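Local coordinates for mutual gliding-motility protein MglA (PDB 6H17) that binds and hydrolyses GTP as a small Arf-family GTPase, acting as an intracellular switch that coordinates gliding motility and sets its direction and speed, at residues V100-S105 with Q139-D144; A112-L117 with K156-R161; Q106-E111 with L145-T150. All blocks are in the same frame, centred on the assembly; numbering follows the deposited sequence. Where two conformers were deposited one is given.

Contact 1: residues V100-S105 with Q139-D144; sequences VFVADS and QYNKRD. With GSP (5'-guanosine-diphosphate-monothiophosphate), chain C.
Asp104 and Lys142 meet in a salt bridge just where two neighbouring strands run out onto the nucleotide. Strands 98-104 and 136-141 are parallel neighbours in the central sheet of the GTPase fold. Three backbone hydrogen bonds tie them: Gln139 N to Phe101 O, Ala103 N to Gln139 O (2.8 Å) and Asn141 N to Ala103 O. Past the last of these, Asn141 O takes two donors from Ser105, N at 3.0 Å and OG at 2.7 Å, which come from opposite faces of the carbonyl plane; this double grip closes the end of the strand pair.

From CB outward, the Lys142 side chain runs over the guanine of the bound GTPγS, and being extended beyond CG it crosses the ring to Asp104. CB sits near O6 and C6, and CG stands 3.5 Å above C6. CD passes beside Asp104 OD1, and CE comes alongside OD2 of the same carboxylate. NZ ends 2.8 Å from Asp104 OD2, meeting it from above the carboxylate plane, and it also gives a hydrogen bond to Leu22 O.

The base is read at its rim by the neighbours of the lysine. Asn141 ND2 donates to N7 at 3.0 Å and also binds Cys23 O, while Asn141 OD1 accepts from Ala170 N. Asp144 OD2 receives guanine N1 at 2.8 Å, and OD1 receives N2 at 2.9 Å. Asn141-Lys142-Arg143-Asp144 is thus the NKxD motif of the small GTPases. The two carboxylate acceptors facing N1 and N2 select guanine over adenine, and Asp104, by pairing with the ammonium, probably steadies the lysine chain that covers the ring.

Contact 2: residues A112-L117 with K156-R161; sequences ANMESL and KALNHR
Leu158 CD1 approaches the flat carboxamide of Asn113 from one side of its plane, 4.1 Å from ND2, and lies equally near CB. ND2 of that amide donates to Asp104 O, which ties it to strand 98-104. The His160 ring turns its edge, in plane, to Lys156 O within the same segment.

In the α/β fold of the small GTPases, helices 110-125 and 151-158 lie side by side against one face of the central sheet. This contact joins one turn of the first to the C-terminal end of the second, before Asn159 leaves helical geometry. Asn113 and Leu158 both rest on Ala103 of strand 98-104, and Leu158 also reaches Ile138 of strand 136-141.

Leu158 gives the largest share of the buried surface. Its CG stands anti to the carbonyl carbon (chi1 -60°), which carries it toward helix 110-125. Both methyls touch Asn113 CB; CD2 also meets Met114 CG at 3.9 Å and Leu117 CD2 at 4.0 Å. An alanine here would remove both methyls and would probably open a gap between the helices, with Met114 CG and Leu117 CD2 losing the leucine methyl they pack against. At the outer margin Met114 CE comes 3.9 Å from Ala157 CB in the conformer given, although a second conformer of Met114 makes this approach less certain.

On the inner side, Leu117 CD2 also lies 3.6 Å from the carbonyl oxygen, O, of Leu158.

Contact 3: residues Q106-E111 with L145-T150; sequences QIERME and LPNAVT. With GSP (5'-guanosine-diphosphate-monothiophosphate), chain C; SO4 (sulfate ion), chain D.
Asn147 ND2 reaches across to two oxygens, using one hydrogen for each. It donates to Glu108 OE1 at 2.8 Å, on the syn side of the carboxylate, and to Gln106 OE1 at 3.1 Å. Both acceptors lie close to the plane of the asparagine amide, whereas the Gln106 amide is turned 88° against it. Glu108 has a second conformer, so its bond holds for the one given. Asn147 CG lies between backbone N and carbonyl carbon (chi1 53°), which directs it toward 106-111. The same residue is gripped by its backbone too, since Ile107 N donates to Asn147 O at 2.9 Å. Arg109 NH1 and NH2 hold a sulfate ion, probably from the crystallisation liquor, through O3 and O1.

Asn147 sits in the type I turn from Leu145 to Ala148, in the loop that follows the NKxD guanine-recognition motif of small GTPases. Opposite it, the chain leaves strand 98-104 and winds through a short 3-10 turn, 107-109, into helix 110-125.

Leu145 presses CD1 against Gln106 CG and CD, each at 3.6 Å. Its other methyl, CD2, lies 3.6 Å from N2 of the bound nucleotide, so one leucine touches both the guanine and the glutamine. On the far side of the turn, Val149 CG2 packs on Ile107 CB at 3.7 Å, the two side chains crossing at about a right angle. Farther out, Met110 CE comes only to 4.5 Å from Val149 CG1.

How the contacts relate
The three contacts sit close together on one side of the domain's centre: contacts 1 and 3 are about 10 Å apart between centres, 1 and 2 about 11 Å, 2 and 3 about 13 Å. Along the chain, 100-105, 106-111 and 112-117 follow without a break; 139-144, 145-150 and 156-161 come later, again in the order 1, 3, 2. Contact 1 joins the strands of a β-α-β unit, contact 3 joins the 3-10 turn and first residues of helix 110-125 to the loop before helix 151-158, and contact 2 joins the helices. Probable hydrogen bonds, Val149 N to Ser105 O and Arg143 NH1 to Val149 O, and packing of Met110 CE on Ala157 CB tie the guanine pocket to the helices.

Contact 1: residues V100-S105 with Q139-D144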
loop_
_atom_site.group_PDB
_atom_site.type_symbol
_atom_site.label_atom_id
_atom_site.label_comp_id
_atom_site.label_asym_id
_atom_site.label_seq_id
_atom_site.Cartn_x
_atom_site.Cartn_y
_atom_site.Cartn_z
ATOM N N VAL A 100 -0.760 2.069 2.044
ATOM C CA VAL A 100 -2.043 1.382 2.149
ATOM C C VAL A 100 -1.809 0.222 3.093
ATOM O O VAL A 100 -0.964 -0.644 2.813
ATOM C CB VAL A 100 -2.535 0.857 0.795
ATOM C CG1 VAL A 100 -3.805 0.046 0.990
ATOM C CG2 VAL A 100 -2.759 1.993 -0.191
ATOM N N PHE A 101 -2.539 0.184 4.207
ATOM C CA PHE A 101 -2.506 -0.979 5.085
ATOM C C PHE A 101 -3.648 -1.901 4.691
ATOM O O PHE A 101 -4.816 -1.512 4.784
ATOM C CB PHE A 101 -2.620 -0.601 6.556
ATOM C CG PHE A 101 -2.459 -1.783 7.464
ATOM C CD1 PHE A 101 -3.551 -2.533 7.898
ATOM C CD2 PHE A 101 -1.192 -2.179 7.851
ATOM C CE1 PHE A 101 -3.375 -3.631 8.725
ATOM C CE2 PHE A 101 -1.007 -3.282 8.665
ATOM C CZ PHE A 101 -2.085 -3.983 9.119
ATOM N N VAL A 102 -3.327 -3.117 4.276
ATOM C CA VAL A 102 -4.305 -4.113 3.872
ATOM C C VAL A 102 -4.518 -5.041 5.057
ATOM O O VAL A 102 -3.630 -5.819 5.419
ATOM C CB VAL A 102 -3.851 -4.888 2.632
ATOM C CG1 VAL A 102 -4.893 -5.923 2.237
ATOM C CG2 VAL A 102 -3.555 -3.944 1.464
ATOM N N ALA A 103 -5.687 -4.960 5.684
ATOM C CA ALA A 103 -6.027 -5.833 6.799
ATOM C C ALA A 103 -6.801 -7.038 6.291
ATOM O O ALA A 103 -7.662 -6.924 5.409
ATOM C CB ALA A 103 -6.868 -5.061 7.804
ATOM N N ASP A 104 -6.481 -8.201 6.833
ATOM C CA ASP A 104 -7.240 -9.415 6.545
ATOM C C ASP A 104 -8.443 -9.458 7.478
ATOM O O ASP A 104 -8.280 -9.561 8.693
ATOM C CB ASP A 104 -6.334 -10.627 6.757
ATOM C CG ASP A 104 -6.968 -11.930 6.290
ATOM O OD1 ASP A 104 -8.198 -12.101 6.466
ATOM O OD2 ASP A 104 -6.240 -12.788 5.733
ATOM N N SER A 105 -9.654 -9.390 6.935
ATOM C CA SER A 105 -10.823 -9.294 7.806
ATOM C C SER A 105 -11.115 -10.576 8.577
ATOM O O SER A 105 -11.959 -10.552 9.485
ATOM C CB SER A 105 -12.080 -8.947 6.997
ATOM O OG SER A 105 -12.022 -7.624 6.478
ATOM N N GLN A 139 -7.453 -0.617 4.203
ATOM C CA GLN A 139 -8.356 -1.475 3.456
ATOM C C GLN A 139 -8.733 -2.678 4.297
ATOM O O GLN A 139 -7.854 -3.379 4.813
ATOM C CB GLN A 139 -7.669 -1.934 2.175
ATOM C CG GLN A 139 -8.564 -2.768 1.276
ATOM C CD GLN A 139 -7.835 -3.317 0.085
ATOM O OE1 GLN A 139 -7.319 -4.433 0.119
ATOM N NE2 GLN A 139 -7.779 -2.530 -0.994
ATOM N N TYR A 140 -10.025 -2.931 4.430
ATOM C CA TYR A 140 -10.527 -4.121 5.112
ATOM C C TYR A 140 -10.823 -5.149 4.031
ATOM O O TYR A 140 -11.904 -5.156 3.443
ATOM C CB TYR A 140 -11.762 -3.805 5.945
ATOM C CG TYR A 140 -11.607 -2.637 6.902
ATOM C CD1 TYR A 140 -10.431 -2.430 7.626
ATOM C CD2 TYR A 140 -12.636 -1.722 7.069
ATOM C CE1 TYR A 140 -10.311 -1.348 8.508
ATOM C CE2 TYR A 140 -12.518 -0.651 7.932
ATOM C CZ TYR A 140 -11.347 -0.477 8.641
ATOM O OH TYR A 140 -11.197 0.596 9.511
ATOM N N ASN A 141 -9.847 -6.007 3.759
ATOM C CA ASN A 141 -9.930 -6.956 2.657
ATOM C C ASN A 141 -10.571 -8.258 3.117
ATOM O O ASN A 141 -10.751 -8.524 4.310
ATOM C CB ASN A 141 -8.533 -7.179 2.063
ATOM C CG ASN A 141 -8.560 -7.897 0.748
ATOM O OD1 ASN A 141 -9.459 -7.679 -0.076
ATOM N ND2 ASN A 141 -7.597 -8.778 0.533
ATOM N N LYS A 142 -10.934 -9.076 2.143
ATOM C CA LYS A 142 -11.568 -10.384 2.381
ATOM C C LYS A 142 -12.968 -10.251 2.988
ATOM O O LYS A 142 -13.399 -11.084 3.789
ATOM C CB LYS A 142 -10.693 -11.361 3.174
ATOM C CG LYS A 142 -9.232 -11.379 2.719
ATOM C CD LYS A 142 -8.551 -12.700 3.026
ATOM C CE LYS A 142 -7.097 -12.664 2.593
ATOM N NZ LYS A 142 -6.364 -13.868 3.107
ATOM N N ARG A 143 -13.730 -9.251 2.525
ATOM C CA ARG A 143 -15.093 -9.069 3.008
ATOM C C ARG A 143 -16.019 -10.195 2.586
ATOM O O ARG A 143 -17.110 -10.319 3.149
ATOM C CB ARG A 143 -15.687 -7.741 2.519
ATOM C CG ARG A 143 -14.918 -6.495 2.924
ATOM C CD ARG A 143 -14.653 -6.405 4.410
ATOM N NE ARG A 143 -15.878 -6.612 5.171
ATOM C CZ ARG A 143 -15.924 -6.964 6.447
ATOM N NH1 ARG A 143 -14.815 -7.097 7.141
ATOM N NH2 ARG A 143 -17.092 -7.144 7.045
ATOM N N ASP A 144 -15.608 -11.021 1.625
ATOM C CA ASP A 144 -16.422 -12.109 1.114
ATOM C C ASP A 144 -16.458 -13.316 2.034
ATOM O O ASP A 144 -17.298 -14.200 1.837
ATOM C CB ASP A 144 -15.871 -12.557 -0.251
ATOM C CG ASP A 144 -14.436 -13.034 -0.176
ATOM O OD1 ASP A 144 -14.165 -14.182 -0.581
ATOM O OD2 ASP A 144 -13.566 -12.271 0.294
HETATM P PG GSP C . 2.591 -12.013 1.456
HETATM O O3B GSP C . 0.969 -12.032 1.124
HETATM S S1G GSP C . 2.959 -13.654 2.286
HETATM O O2G GSP C . 3.284 -11.773 0.100
HETATM O O3G GSP C . 2.800 -10.798 2.365
HETATM P PB GSP C . 0.042 -11.051 0.295
HETATM O O1B GSP C . -0.530 -10.009 1.181
HETATM O O2B GSP C . 0.741 -10.566 -0.918
HETATM P PA GSP C . -1.730 -12.431 -1.533
HETATM O O1A GSP C . -2.215 -11.242 -2.216
HETATM O O2A GSP C . -0.769 -13.289 -2.234
HETATM O O3A GSP C . -1.158 -12.053 -0.098
HETATM O "O5'" GSP C . -3.030 -13.249 -1.098
HETATM C "C5'" GSP C . -2.906 -14.444 -0.344
HETATM C "C4'" GSP C . -4.097 -15.359 -0.604
HETATM O "O4'" GSP C . -5.309 -14.704 -0.177
HETATM C "C3'" GSP C . -4.270 -15.667 -2.068
HETATM O "O3'" GSP C . -4.684 -17.014 -2.223
HETATM C "C2'" GSP C . -5.379 -14.736 -2.552
HETATM O "O2'" GSP C . -6.121 -15.194 -3.643
HETATM C "C1'" GSP C . -6.215 -14.648 -1.266
HETATM N N9 GSP C . -7.025 -13.442 -1.158
HETATM C C8 GSP C . -6.574 -12.166 -1.298
HETATM N N7 GSP C . -7.599 -11.303 -1.137
HETATM C C5 GSP C . -8.718 -12.056 -0.890
HETATM C C6 GSP C . -10.052 -11.721 -0.664
HETATM O O6 GSP C . -10.510 -10.554 -0.625
HETATM N N1 GSP C . -10.905 -12.763 -0.474
HETATM C C2 GSP C . -10.497 -14.073 -0.479
HETATM N N2 GSP C . -11.391 -15.023 -0.268
HETATM N N3 GSP C . -9.209 -14.422 -0.703
HETATM C C4 GSP C . -8.362 -13.397 -0.908
#

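Contact 2: residues A112-L117 with K156-R161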
loop_
_atom_site.group_PDB
_atom_site.type_symbol
_atom_site.label_atom_id
_atom_site.label_comp_id
_atom_site.label_asym_id
_atom_site.label_seq_id
_atom_site.Cartn_x
_atom_site.Cartn_y
_atom_site.Cartn_z
ATOM N N ALA A 112 -2.707 -10.785 13.909
ATOM C CA ALA A 112 -1.697 -10.535 12.896
ATOM C C ALA A 112 -1.870 -9.151 12.288
ATOM O O ALA A 112 -0.881 -8.460 12.029
ATOM C CB ALA A 112 -1.736 -11.628 11.830
ATOM N N ASN A 113 -3.122 -8.716 12.071
ATOM C CA ASN A 113 -3.367 -7.352 11.617
ATOM C C ASN A 113 -2.780 -6.346 12.592
ATOM O O ASN A 113 -2.095 -5.404 12.198
ATOM C CB ASN A 113 -4.863 -7.059 11.516
ATOM C CG ASN A 113 -5.540 -7.737 10.347
ATOM O OD1 ASN A 113 -4.938 -7.938 9.285
ATOM N ND2 ASN A 113 -6.822 -8.035 10.510
ATOM N N MET A 114 -3.036 -6.536 13.890
ATOM C CA MET A 114 -2.564 -5.564 14.870
ATOM C C MET A 114 -1.049 -5.564 14.970
ATOM O O MET A 114 -0.437 -4.497 15.098
ATOM C CB MET A 114 -3.179 -5.876 16.222
ATOM C CG MET A 114 -4.653 -5.629 16.258
ATOM S SD MET A 114 -5.352 -6.215 17.797
ATOM C CE MET A 114 -6.889 -5.317 17.760
ATOM N N GLU A 115 -0.428 -6.742 14.931
ATOM C CA GLU A 115 1.028 -6.811 14.961
ATOM C C GLU A 115 1.622 -6.087 13.763
ATOM O O GLU A 115 2.581 -5.317 13.891
ATOM C CB GLU A 115 1.479 -8.275 14.986
ATOM C CG GLU A 115 3.001 -8.483 14.824
ATOM C CD GLU A 115 3.724 -8.683 16.138
ATOM O OE1 GLU A 115 4.618 -9.556 16.190
ATOM O OE2 GLU A 115 3.397 -7.974 17.114
ATOM N N SER A 116 1.064 -6.324 12.581
ATOM C CA SER A 116 1.585 -5.695 11.378
ATOM C C SER A 116 1.389 -4.183 11.387
ATOM O O SER A 116 2.262 -3.449 10.923
ATOM C CB SER A 116 0.941 -6.326 10.147
ATOM O OG SER A 116 1.462 -5.782 8.958
ATOM N N LEU A 117 0.250 -3.705 11.890
ATOM C CA LEU A 117 0.006 -2.262 11.940
ATOM C C LEU A 117 0.971 -1.583 12.907
ATOM O O LEU A 117 1.484 -0.492 12.624
ATOM C CB LEU A 117 -1.457 -2.012 12.322
ATOM C CG LEU A 117 -1.889 -0.558 12.464
ATOM C CD1 LEU A 117 -1.612 0.204 11.179
ATOM C CD2 LEU A 117 -3.377 -0.521 12.841
ATOM N N LYS A 156 -13.080 -0.114 14.782
ATOM C CA LYS A 156 -12.749 0.087 16.184
ATOM C C LYS A 156 -11.415 -0.544 16.544
ATOM O O LYS A 156 -10.698 -0.019 17.404
ATOM C CB LYS A 156 -13.873 -0.452 17.069
ATOM C CG LYS A 156 -15.153 0.372 16.983
ATOM C CD LYS A 156 -16.272 -0.244 17.796
ATOM C CE LYS A 156 -17.524 0.614 17.737
ATOM N NZ LYS A 156 -18.665 -0.058 18.415
ATOM N N ALA A 157 -11.055 -1.657 15.908
ATOM C CA ALA A 157 -9.802 -2.317 16.236
ATOM C C ALA A 157 -8.595 -1.664 15.575
ATOM O O ALA A 157 -7.508 -1.665 16.153
ATOM C CB ALA A 157 -9.862 -3.778 15.801
ATOM N N LEU A 158 -8.742 -1.140 14.347
ATOM C CA LEU A 158 -7.594 -0.799 13.517
ATOM C C LEU A 158 -7.572 0.633 13.007
ATOM O O LEU A 158 -6.573 1.013 12.386
ATOM C CB LEU A 158 -7.519 -1.732 12.294
ATOM C CG LEU A 158 -7.367 -3.215 12.603
ATOM C CD1 LEU A 158 -7.586 -4.043 11.338
ATOM C CD2 LEU A 158 -6.026 -3.550 13.230
ATOM N N ASN A 159 -8.626 1.418 13.200
ATOM C CA ASN A 159 -8.699 2.757 12.617
ATOM C C ASN A 159 -9.145 3.766 13.663
ATOM O O ASN A 159 -10.188 4.399 13.553
ATOM C CB ASN A 159 -9.628 2.800 11.407
ATOM C CG ASN A 159 -9.501 4.087 10.623
ATOM O OD1 ASN A 159 -8.618 4.910 10.884
ATOM N ND2 ASN A 159 -10.378 4.268 9.655
ATOM N N HIS A 160 -8.306 3.948 14.678
ATOM C CA HIS A 160 -8.666 4.810 15.794
ATOM C C HIS A 160 -8.704 6.279 15.401
ATOM O O HIS A 160 -9.417 7.066 16.038
ATOM C CB HIS A 160 -7.671 4.594 16.939
ATOM C CG HIS A 160 -7.680 3.201 17.492
ATOM N ND1 HIS A 160 -6.708 2.733 18.353
ATOM C CD2 HIS A 160 -8.545 2.175 17.308
ATOM C CE1 HIS A 160 -6.975 1.479 18.674
ATOM N NE2 HIS A 160 -8.085 1.118 18.057
ATOM N N ARG A 161 -7.953 6.671 14.373
ATOM C CA ARG A 161 -7.885 8.057 13.937
ATOM C C ARG A 161 -8.822 8.380 12.778
ATOM O O ARG A 161 -8.751 9.487 12.231
ATOM C CB ARG A 161 -6.458 8.417 13.525
ATOM C CG ARG A 161 -5.437 8.454 14.650
ATOM C CD ARG A 161 -4.134 9.106 14.178
ATOM N NE ARG A 161 -3.080 8.145 13.839
ATOM C CZ ARG A 161 -3.002 7.464 12.696
ATOM N NH1 ARG A 161 -3.926 7.602 11.755
ATOM N NH2 ARG A 161 -1.995 6.627 12.495
#

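Contact 3: residues Q106-E111 with L145-T150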
loop_
_atom_site.group_PDB
_atom_site.type_symbol
_atom_site.label_atom_id
_atom_site.label_comp_id
_atom_site.label_asym_id
_atom_site.label_seq_id
_atom_site.Cartn_x
_atom_site.Cartn_y
_atom_site.Cartn_z
ATOM N N GLN A 106 -10.510 -11.708 8.228
ATOM C CA GLN A 106 -10.807 -12.946 8.945
ATOM C C GLN A 106 -10.510 -12.788 10.435
ATOM O O GLN A 106 -9.450 -12.298 10.834
ATOM C CB GLN A 106 -9.968 -14.095 8.402
ATOM C CG GLN A 106 -10.271 -14.452 6.981
ATOM C CD GLN A 106 -9.384 -15.559 6.485
ATOM O OE1 GLN A 106 -9.765 -16.735 6.500
ATOM N NE2 GLN A 106 -8.185 -15.209 6.072
ATOM N N ILE A 107 -11.431 -13.264 11.272
ATOM C CA ILE A 107 -11.312 -13.056 12.715
ATOM C C ILE A 107 -10.034 -13.681 13.261
ATOM O O ILE A 107 -9.379 -13.103 14.144
ATOM C CB ILE A 107 -12.598 -13.532 13.414
ATOM C CG1 ILE A 107 -12.652 -13.019 14.862
ATOM C CG2 ILE A 107 -12.742 -15.060 13.345
ATOM C CD1 ILE A 107 -14.050 -13.067 15.438
ATOM N N GLU A 108 -9.619 -14.819 12.701
ATOM C CA GLU A 108 -8.404 -15.492 13.149
ATOM C C GLU A 108 -7.149 -14.662 12.920
ATOM O O GLU A 108 -6.130 -14.895 13.583
ATOM C CB GLU A 108 -8.274 -16.833 12.412
ATOM C CG GLU A 108 -9.382 -17.839 12.723
ATOM C CD GLU A 108 -10.586 -17.748 11.785
ATOM O OE1 GLU A 108 -10.745 -16.748 11.048
ATOM O OE2 GLU A 108 -11.390 -18.706 11.786
ATOM N N ARG A 109 -7.203 -13.702 12.007
ATOM C CA ARG A 109 -6.046 -12.908 11.630
ATOM C C ARG A 109 -6.034 -11.535 12.275
ATOM O O ARG A 109 -5.180 -10.718 11.933
ATOM C CB ARG A 109 -5.967 -12.782 10.108
ATOM C CG ARG A 109 -5.750 -14.127 9.414
ATOM C CD ARG A 109 -4.403 -14.729 9.757
ATOM N NE ARG A 109 -3.312 -14.055 9.058
ATOM C CZ ARG A 109 -2.021 -14.162 9.371
ATOM N NH1 ARG A 109 -1.615 -14.888 10.411
ATOM N NH2 ARG A 109 -1.117 -13.539 8.651
ATOM N N MET A 110 -6.927 -11.261 13.217
ATOM C CA MET A 110 -6.932 -9.941 13.836
ATOM C C MET A 110 -5.638 -9.661 14.581
ATOM O O MET A 110 -5.119 -8.544 14.516
ATOM C CB MET A 110 -8.143 -9.753 14.753
ATOM C CG MET A 110 -8.178 -8.360 15.416
ATOM S SD MET A 110 -8.150 -6.979 14.231
ATOM C CE MET A 110 -9.869 -6.896 13.737
ATOM N N GLU A 111 -5.103 -10.636 15.320
ATOM C CA GLU A 111 -3.852 -10.381 16.023
ATOM C C GLU A 111 -2.753 -10.052 15.028
ATOM O O GLU A 111 -1.933 -9.169 15.275
ATOM C CB GLU A 111 -3.443 -11.570 16.891
ATOM C CG GLU A 111 -4.124 -11.599 18.251
ATOM C CD GLU A 111 -3.297 -12.324 19.304
ATOM O OE1 GLU A 111 -2.103 -12.594 19.049
ATOM O OE2 GLU A 111 -3.840 -12.627 20.387
ATOM N N LEU A 145 -15.582 -13.392 3.023
ATOM C CA LEU A 145 -15.437 -14.623 3.783
ATOM C C LEU A 145 -16.421 -14.670 4.962
ATOM O O LEU A 145 -16.689 -13.641 5.593
ATOM C CB LEU A 145 -14.004 -14.786 4.275
ATOM C CG LEU A 145 -13.006 -15.050 3.147
ATOM C CD1 LEU A 145 -11.600 -15.187 3.684
ATOM C CD2 LEU A 145 -13.412 -16.300 2.370
ATOM N N PRO A 146 -16.948 -15.840 5.280
ATOM C CA PRO A 146 -17.951 -15.923 6.353
ATOM C C PRO A 146 -17.376 -15.629 7.722
ATOM O O PRO A 146 -18.144 -15.262 8.629
ATOM C CB PRO A 146 -18.468 -17.363 6.245
ATOM C CG PRO A 146 -17.372 -18.118 5.565
ATOM C CD PRO A 146 -16.700 -17.137 4.625
ATOM N N ASN A 147 -16.075 -15.789 7.897
ATOM C CA ASN A 147 -15.396 -15.500 9.152
ATOM C C ASN A 147 -14.851 -14.071 9.203
ATOM O O ASN A 147 -14.059 -13.763 10.104
ATOM C CB ASN A 147 -14.288 -16.540 9.409
ATOM C CG ASN A 147 -13.302 -16.697 8.230
ATOM O OD1 ASN A 147 -13.685 -16.636 7.064
ATOM N ND2 ASN A 147 -12.040 -16.976 8.550
ATOM N N ALA A 148 -15.265 -13.192 8.296
ATOM C CA ALA A 148 -14.861 -11.795 8.349
ATOM C C ALA A 148 -15.495 -11.096 9.542
ATOM O O ALA A 148 -16.688 -11.258 9.821
ATOM C CB ALA A 148 -15.277 -11.080 7.065
ATOM N N VAL A 149 -14.686 -10.298 10.234
ATOM C CA VAL A 149 -15.162 -9.416 11.303
ATOM C C VAL A 149 -16.044 -8.329 10.701
ATOM O O VAL A 149 -15.918 -7.976 9.531
ATOM C CB VAL A 149 -13.892 -8.840 11.970
ATOM C CG1 VAL A 149 -14.194 -7.710 12.937
ATOM C CG2 VAL A 149 -13.137 -9.967 12.686
ATOM N N THR A 150 -16.968 -7.793 11.494
ATOM C CA THR A 150 -17.810 -6.739 10.939
ATOM C C THR A 150 -16.974 -5.485 10.666
ATOM O O THR A 150 -15.917 -5.266 11.262
ATOM C CB THR A 150 -18.965 -6.376 11.877
ATOM O OG1 THR A 150 -18.439 -5.661 13.001
ATOM C CG2 THR A 150 -19.714 -7.594 12.336
HETATM P PG GSP C . 2.591 -12.013 1.456
HETATM O O3B GSP C . 0.969 -12.032 1.124
HETATM S S1G GSP C . 2.959 -13.654 2.286
HETATM O O2G GSP C . 3.284 -11.773 0.100
HETATM O O3G GSP C . 2.800 -10.798 2.365
HETATM P PB GSP C . 0.042 -11.051 0.295
HETATM O O1B GSP C . -0.530 -10.009 1.181
HETATM O O2B GSP C . 0.741 -10.566 -0.918
HETATM P PA GSP C . -1.730 -12.431 -1.533
HETATM O O1A GSP C . -2.215 -11.242 -2.216
HETATM O O2A GSP C . -0.769 -13.289 -2.234
HETATM O O3A GSP C . -1.158 -12.053 -0.098
HETATM O "O5'" GSP C . -3.030 -13.249 -1.098
HETATM C "C5'" GSP C . -2.906 -14.444 -0.344
HETATM C "C4'" GSP C . -4.097 -15.359 -0.604
HETATM O "O4'" GSP C . -5.309 -14.704 -0.177
HETATM C "C3'" GSP C . -4.270 -15.667 -2.068
HETATM O "O3'" GSP C . -4.684 -17.014 -2.223
HETATM C "C2'" GSP C . -5.379 -14.736 -2.552
HETATM O "O2'" GSP C . -6.121 -15.194 -3.643
HETATM C "C1'" GSP C . -6.215 -14.648 -1.266
HETATM N N9 GSP C . -7.025 -13.442 -1.158
HETATM C C8 GSP C . -6.574 -12.166 -1.298
HETATM N N7 GSP C . -7.599 -11.303 -1.137
HETATM C C5 GSP C . -8.718 -12.056 -0.890
HETATM C C6 GSP C . -10.052 -11.721 -0.664
HETATM O O6 GSP C . -10.510 -10.554 -0.625
HETATM N N1 GSP C . -10.905 -12.763 -0.474
HETATM C C2 GSP C . -10.497 -14.073 -0.479
HETATM N N2 GSP C . -11.391 -15.023 -0.268
HETATM N N3 GSP C . -9.209 -14.422 -0.703
HETATM C C4 GSP C . -8.362 -13.397 -0.908
HETATM S S SO4 D . 2.338 -14.803 9.602
HETATM O O1 SO4 D . 1.734 -14.153 8.439
HETATM O O2 SO4 D . 3.313 -13.888 10.206
HETATM O O3 SO4 D . 1.338 -15.127 10.614
HETATM O O4 SO4 D . 3.032 -16.002 9.134
#